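Dihydroneopterin triphosphate diphosphatase (Escherichia coli O157:H7, PDB 5U7F) probably hydrolyses dihydroneopterin triphosphate to the monophosphate and pyrophosphate for folate biosynthesis, and can also cleave nucleoside triphosphates, dATP above others. Local coordinates at residues Ser11-Ile16 / Ser38-Val43; Gln76-Phe81 / Arg97-Trp102. All coordinates share one frame; numbering follows the deposited sequence.

Contact 1: Ser11-Ile16 / Ser38-Val43; sequences SILVVI and SVTGSV. With CO (cobalt (II) ion), chain F; SO4 (sulfate ion), chain C.
I12 and V14 pair with G41 and V39 as antiparallel hydrogen-bonded pairs, the segment axes 4.6 Å apart and 166° between their directions. This is the middle of the Nudix fold's mixed sheet, where strand 36-42 enters the Nudix box at G41. I12 N reaches G41 O at 2.8 Å, and V14 N reaches V39 O likewise; the bond back from V39 N to V14 O is weak.

I12, V14 and V39 share a face that packs on helix 49-61. V14 CB and V39 CB are 4.3 Å apart there, and I16 CD1 extends that patch to V39 CG2. For I12, chi1 of 56° puts CG1 between backbone N and carbonyl carbon, 3.5 Å from G41 O; chi2 (83°) then lays CD1 beside the G41 peptide. I12 CG2 meets V43 CG2 at 3.8 Å, the side chains crossing at about a right angle. On the other face L13 CD1 touches T40 CG2 at 3.6 Å. S38 OG and I16 N both donate to water 1, and S38 OG also bonds N138.

A cobalt ion takes T40 O, two waters and a sulfate oxygen, with E60 and E117 completing its shell. One water accepts from T40 N; the other lies 2.7 Å from T40 OG1. The sulfate, probably from the crystallisation liquor, is also bonded by K7, and S42 N donates to its O4 at 3.1 Å.

Contact 2: Gln76-Phe81 / Arg97-Trp102; sequences QRTVEF and RNTESW. With SO4 (sulfate ion), chain B.
V79 and E100 trade two backbone hydrogen bonds, as do F81 and N98, tying edge strand 72-82 to strand 97-107 in the antiparallel part of the Nudix sheet. W102 N continues the ladder to R77 O.

Among the polar side chains, E80 OE2 receives R97 NE at 2.8 Å, on its anti side and nearly in the guanidinium plane, the two flat groups turned 67° apart. R97 bends at chi2 and chi3, and its NH1 and NH2 both donate to O2 of a sulfate, with E82 a further partner of NH1. On the face that carries E80 the hydroxyls of T78 and S101 bond at 3.0 Å, while the methyls T78 CG2 and T99 CG2 press unusually close, 3.4 Å apart.

Aromatic contacts occupy the face toward helix 136-147. F81, predicted to bind substrate, lies alongside N98, whose CB is over one ring face; F81 CE2 meets E100 CD at 3.7 Å. R77 NH1 comes 3.4 Å from W102 CZ3, the guanidinium plane 61° from the indole, and bonds Q140. V79 CG1 approaches W102 CZ2. Within strand 97-107, two residues apart, W102 NE1 donates a hydrogen bond to E100 OE1 at 2.9 Å, an oxygen that S137 also bonds.

Contact 1 closes before contact 2 opens along the chain, yet their centres are only 10 Å apart, because strands 10-18 and 97-107 are parallel neighbours in one six-stranded sheet. The four strands follow the order 72-82, 97-107, 10-18, 36-42; the centre of contact 1 lies about 3 Å from the centre of the folded chain, and contact 2 reaches the sheet's edge. S11 N probably bonds T99 O, and S11 OG probably bonds N98 ND2; L13 CD2 packs on W102 CD1. Helix 49-61 lies on one face and helix 136-147 on the other. The shared sheet places T40, a cobalt ligand and by similarity a substrate-binding residue, three strands over from F81, predicted to bind substrate.

Contact 1: Ser11-Ile16 / Ser38-Val43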
loop_
_atom_site.group_PDB
_atom_site.type_symbol
_atom_site.label_atom_id
_atom_site.label_comp_id
_atom_site.label_asym_id
_atom_site.label_seq_id
_atom_site.Cartn_x
_atom_site.Cartn_y
_atom_site.Cartn_z
ATOM N N SER A 11 0.280 6.225 -8.569
ATOM C CA SER A 11 -0.116 5.111 -7.711
ATOM C C SER A 11 -0.692 5.595 -6.375
ATOM O O SER A 11 -0.674 6.794 -6.056
ATOM C CB SER A 11 1.086 4.201 -7.477
ATOM O OG SER A 11 2.012 4.811 -6.590
ATOM N N ILE A 12 -1.231 4.643 -5.638
ATOM C CA ILE A 12 -1.744 4.856 -4.305
ATOM C C ILE A 12 -1.074 3.889 -3.351
ATOM O O ILE A 12 -0.548 2.841 -3.750
ATOM C CB ILE A 12 -3.291 4.732 -4.242
ATOM C CG1 ILE A 12 -3.804 3.396 -4.767
ATOM C CG2 ILE A 12 -3.941 5.865 -5.034
ATOM C CD1 ILE A 12 -3.765 2.274 -3.777
ATOM N N LEU A 13 -1.022 4.302 -2.092
ATOM C CA LEU A 13 -0.515 3.489 -0.994
ATOM C C LEU A 13 -1.596 3.494 0.071
ATOM O O LEU A 13 -2.097 4.559 0.404
ATOM C CB LEU A 13 0.791 4.067 -0.442
ATOM C CG LEU A 13 1.255 3.588 0.938
ATOM C CD1 LEU A 13 1.913 2.281 0.749
ATOM C CD2 LEU A 13 2.209 4.582 1.563
ATOM N N VAL A 14 -2.004 2.326 0.566
ATOM C CA VAL A 14 -2.976 2.268 1.659
ATOM C C VAL A 14 -2.341 1.585 2.855
ATOM O O VAL A 14 -2.015 0.384 2.839
ATOM C CB VAL A 14 -4.276 1.532 1.266
ATOM C CG1 VAL A 14 -5.244 1.525 2.459
ATOM C CG2 VAL A 14 -4.918 2.167 0.057
ATOM N N VAL A 15 -2.096 2.364 3.895
ATOM C CA VAL A 15 -1.555 1.794 5.111
ATOM C C VAL A 15 -2.702 1.234 5.918
ATOM O O VAL A 15 -3.567 1.971 6.427
ATOM C CB VAL A 15 -0.738 2.828 5.921
ATOM C CG1 VAL A 15 -0.151 2.186 7.122
ATOM C CG2 VAL A 15 0.396 3.394 5.069
ATOM N N ILE A 16 -2.710 -0.090 5.992
ATOM C CA ILE A 16 -3.674 -0.845 6.778
ATOM C C ILE A 16 -3.123 -1.180 8.162
ATOM O O ILE A 16 -2.011 -1.673 8.328
ATOM C CB ILE A 16 -4.096 -2.144 6.050
ATOM C CG1 ILE A 16 -4.780 -1.788 4.737
ATOM C CG2 ILE A 16 -5.041 -2.993 6.925
ATOM C CD1 ILE A 16 -5.262 -2.938 3.906
ATOM N N SER A 38 2.792 -2.255 2.555
ATOM C CA SER A 38 1.354 -2.080 2.637
ATOM C C SER A 38 0.755 -2.217 1.211
ATOM O O SER A 38 1.473 -2.555 0.245
ATOM C CB SER A 38 1.019 -0.705 3.270
ATOM O OG SER A 38 1.861 -0.436 4.388
ATOM N N VAL A 39 -0.554 -2.042 1.075
ATOM C CA VAL A 39 -1.191 -2.144 -0.237
ATOM C C VAL A 39 -0.768 -0.974 -1.149
ATOM O O VAL A 39 -0.862 0.170 -0.748
ATOM C CB VAL A 39 -2.711 -2.190 -0.085
ATOM C CG1 VAL A 39 -3.422 -1.989 -1.399
ATOM C CG2 VAL A 39 -3.124 -3.528 0.523
ATOM N N THR A 40 -0.256 -1.272 -2.345
ATOM C CA THR A 40 0.037 -0.222 -3.343
ATOM C C THR A 40 -0.614 -0.635 -4.647
ATOM O O THR A 40 -0.892 -1.810 -4.855
ATOM C CB THR A 40 1.553 0.031 -3.572
ATOM O OG1 THR A 40 2.158 -1.106 -4.195
ATOM C CG2 THR A 40 2.265 0.355 -2.282
ATOM N N GLY A 41 -0.896 0.330 -5.517
ATOM C CA GLY A 41 -1.415 0.002 -6.826
ATOM C C GLY A 41 -1.473 1.213 -7.721
ATOM O O GLY A 41 -1.581 2.336 -7.217
ATOM N N SER A 42 -1.398 0.977 -9.030
ATOM C CA SER A 42 -1.540 2.046 -10.032
ATOM C C SER A 42 -2.962 2.589 -10.109
ATOM O O SER A 42 -3.935 1.846 -9.978
ATOM C CB SER A 42 -1.128 1.548 -11.425
ATOM O OG SER A 42 0.257 1.284 -11.503
ATOM N N VAL A 43 -3.062 3.906 -10.304
ATOM C CA VAL A 43 -4.315 4.572 -10.637
ATOM C C VAL A 43 -4.566 4.444 -12.120
ATOM O O VAL A 43 -3.804 4.984 -12.929
ATOM C CB VAL A 43 -4.286 6.064 -10.261
ATOM C CG1 VAL A 43 -5.636 6.727 -10.538
ATOM C CG2 VAL A 43 -3.900 6.215 -8.821
HETATM CO CO CO F . -0.165 -3.633 -5.457
HETATM S S SO4 C . -0.301 -2.886 -8.695
HETATM O O1 SO4 C . 0.920 -2.098 -8.453
HETATM O O2 SO4 C . 0.065 -4.045 -9.512
HETATM O O3 SO4 C . -0.884 -3.304 -7.407
HETATM O O4 SO4 C . -1.273 -2.089 -9.435
HETATM O O HOH W 1 -0.239 -1.665 5.941
HETATM O O HOH W 2 1.621 -2.682 -6.279
HETATM O O HOH W 3 0.497 -3.786 -3.375
#

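Contact 2: Gln76-Phe81 / Arg97-Trp102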
loop_
_atom_site.group_PDB
_atom_site.type_symbol
_atom_site.label_atom_id
_atom_site.label_comp_id
_atom_site.label_asym_id
_atom_site.label_seq_id
_atom_site.Cartn_x
_atom_site.Cartn_y
_atom_site.Cartn_z
ATOM N N GLN A 76 -4.014 13.098 2.618
ATOM C CA GLN A 76 -3.629 14.366 1.997
ATOM C C GLN A 76 -2.111 14.514 1.951
ATOM O O GLN A 76 -1.549 15.523 2.387
ATOM C CB GLN A 76 -4.275 15.558 2.733
ATOM C CG GLN A 76 -5.800 15.660 2.573
ATOM C CD GLN A 76 -6.344 17.022 3.023
ATOM O OE1 GLN A 76 -5.586 17.891 3.457
ATOM N NE2 GLN A 76 -7.658 17.211 2.915
ATOM N N ARG A 77 -1.460 13.486 1.408
ATOM C CA ARG A 77 -0.036 13.513 1.127
ATOM C C ARG A 77 0.245 12.798 -0.193
ATOM O O ARG A 77 -0.353 11.760 -0.497
ATOM C CB ARG A 77 0.758 12.878 2.271
ATOM C CG ARG A 77 0.705 13.728 3.565
ATOM C CD ARG A 77 2.055 13.873 4.255
ATOM N NE ARG A 77 3.120 14.175 3.303
ATOM C CZ ARG A 77 4.394 13.825 3.453
ATOM N NH1 ARG A 77 4.788 13.151 4.529
ATOM N NH2 ARG A 77 5.281 14.152 2.520
ATOM N N THR A 78 1.142 13.396 -0.969
ATOM C CA THR A 78 1.619 12.841 -2.236
ATOM C C THR A 78 3.137 13.010 -2.257
ATOM O O THR A 78 3.655 14.097 -1.956
ATOM C CB THR A 78 0.993 13.556 -3.458
ATOM O OG1 THR A 78 -0.401 13.268 -3.539
ATOM C CG2 THR A 78 1.623 13.108 -4.752
ATOM N N VAL A 79 3.856 11.943 -2.606
ATOM C CA VAL A 79 5.304 12.007 -2.757
ATOM C C VAL A 79 5.673 11.460 -4.122
ATOM O O VAL A 79 4.850 10.815 -4.765
ATOM C CB VAL A 79 6.017 11.215 -1.664
ATOM C CG1 VAL A 79 5.755 11.861 -0.298
ATOM C CG2 VAL A 79 5.552 9.769 -1.713
ATOM N N GLU A 80 6.903 11.725 -4.544
ATOM C CA GLU A 80 7.436 11.234 -5.810
ATOM C C GLU A 80 8.777 10.565 -5.539
ATOM O O GLU A 80 9.593 11.074 -4.783
ATOM C CB GLU A 80 7.585 12.367 -6.811
ATOM C CG GLU A 80 8.070 11.897 -8.170
ATOM C CD GLU A 80 8.444 13.044 -9.103
ATOM O OE1 GLU A 80 7.549 13.848 -9.456
ATOM O OE2 GLU A 80 9.638 13.145 -9.484
ATOM N N PHE A 81 8.990 9.387 -6.108
ATOM C CA PHE A 81 10.215 8.672 -5.842
ATOM C C PHE A 81 10.697 7.973 -7.096
ATOM O O PHE A 81 9.944 7.797 -8.069
ATOM C CB PHE A 81 10.043 7.671 -4.688
ATOM C CG PHE A 81 8.927 6.683 -4.869
ATOM C CD1 PHE A 81 9.090 5.533 -5.621
ATOM C CD2 PHE A 81 7.726 6.878 -4.204
ATOM C CE1 PHE A 81 8.042 4.623 -5.738
ATOM C CE2 PHE A 81 6.713 5.980 -4.325
ATOM C CZ PHE A 81 6.869 4.861 -5.077
ATOM N N ARG A 97 10.226 7.887 -12.581
ATOM C CA ARG A 97 9.653 8.528 -11.381
ATOM C C ARG A 97 8.228 8.051 -11.167
ATOM O O ARG A 97 7.475 7.969 -12.129
ATOM C CB ARG A 97 9.638 10.070 -11.510
ATOM C CG ARG A 97 10.971 10.711 -11.940
ATOM C CD ARG A 97 12.042 10.569 -10.878
ATOM N NE ARG A 97 11.643 11.239 -9.626
ATOM C CZ ARG A 97 12.263 11.078 -8.465
ATOM N NH1 ARG A 97 13.317 10.289 -8.377
ATOM N NH2 ARG A 97 11.830 11.721 -7.394
ATOM N N ASN A 98 7.854 7.782 -9.914
ATOM C CA ASN A 98 6.492 7.382 -9.576
ATOM C C ASN A 98 5.934 8.348 -8.562
ATOM O O ASN A 98 6.632 8.745 -7.642
ATOM C CB ASN A 98 6.417 5.964 -9.018
ATOM C CG ASN A 98 4.965 5.557 -8.710
ATOM O OD1 ASN A 98 4.256 5.018 -9.554
ATOM N ND2 ASN A 98 4.507 5.894 -7.519
ATOM N N THR A 99 4.699 8.766 -8.780
ATOM C CA THR A 99 4.022 9.669 -7.866
ATOM C C THR A 99 2.953 8.871 -7.090
ATOM O O THR A 99 2.090 8.227 -7.683
ATOM C CB THR A 99 3.366 10.838 -8.608
ATOM O OG1 THR A 99 4.369 11.561 -9.350
ATOM C CG2 THR A 99 2.729 11.764 -7.619
ATOM N N GLU A 100 2.995 8.967 -5.772
ATOM C CA GLU A 100 2.222 8.104 -4.891
ATOM C C GLU A 100 1.386 8.920 -3.914
ATOM O O GLU A 100 1.947 9.746 -3.197
ATOM C CB GLU A 100 3.163 7.218 -4.093
ATOM C CG GLU A 100 2.526 6.283 -3.081
ATOM C CD GLU A 100 3.598 5.506 -2.292
ATOM O OE1 GLU A 100 4.239 6.085 -1.375
ATOM O OE2 GLU A 100 3.817 4.313 -2.608
ATOM N N SER A 101 0.086 8.650 -3.868
ATOM C CA SER A 101 -0.813 9.293 -2.886
ATOM C C SER A 101 -1.182 8.355 -1.745
ATOM O O SER A 101 -1.466 7.170 -1.975
ATOM C CB SER A 101 -2.076 9.812 -3.597
ATOM O OG SER A 101 -1.693 10.803 -4.525
ATOM N N TRP A 102 -1.215 8.890 -0.521
ATOM C CA TRP A 102 -1.304 8.044 0.675
ATOM C C TRP A 102 -2.720 8.018 1.226
ATOM O O TRP A 102 -3.389 9.050 1.293
ATOM C CB TRP A 102 -0.357 8.531 1.797
ATOM C CG TRP A 102 1.089 8.428 1.518
ATOM C CD1 TRP A 102 1.685 7.833 0.430
ATOM C CD2 TRP A 102 2.149 8.960 2.308
ATOM N NE1 TRP A 102 3.038 7.953 0.516
ATOM C CE2 TRP A 102 3.353 8.637 1.659
ATOM C CE3 TRP A 102 2.200 9.688 3.502
ATOM C CZ2 TRP A 102 4.591 8.991 2.167
ATOM C CZ3 TRP A 102 3.433 10.033 4.009
ATOM C CH2 TRP A 102 4.617 9.700 3.329
HETATM S S SO4 B . 14.321 9.284 -4.411
HETATM O O1 SO4 B . 15.762 9.096 -4.591
HETATM O O2 SO4 B . 13.804 10.062 -5.529
HETATM O O3 SO4 B . 13.689 7.963 -4.395
HETATM O O4 SO4 B . 14.074 9.985 -3.157
HETATM O O HOH W 4 -3.520 11.396 -0.091
HETATM O O HOH W 5 4.644 14.441 -9.153
#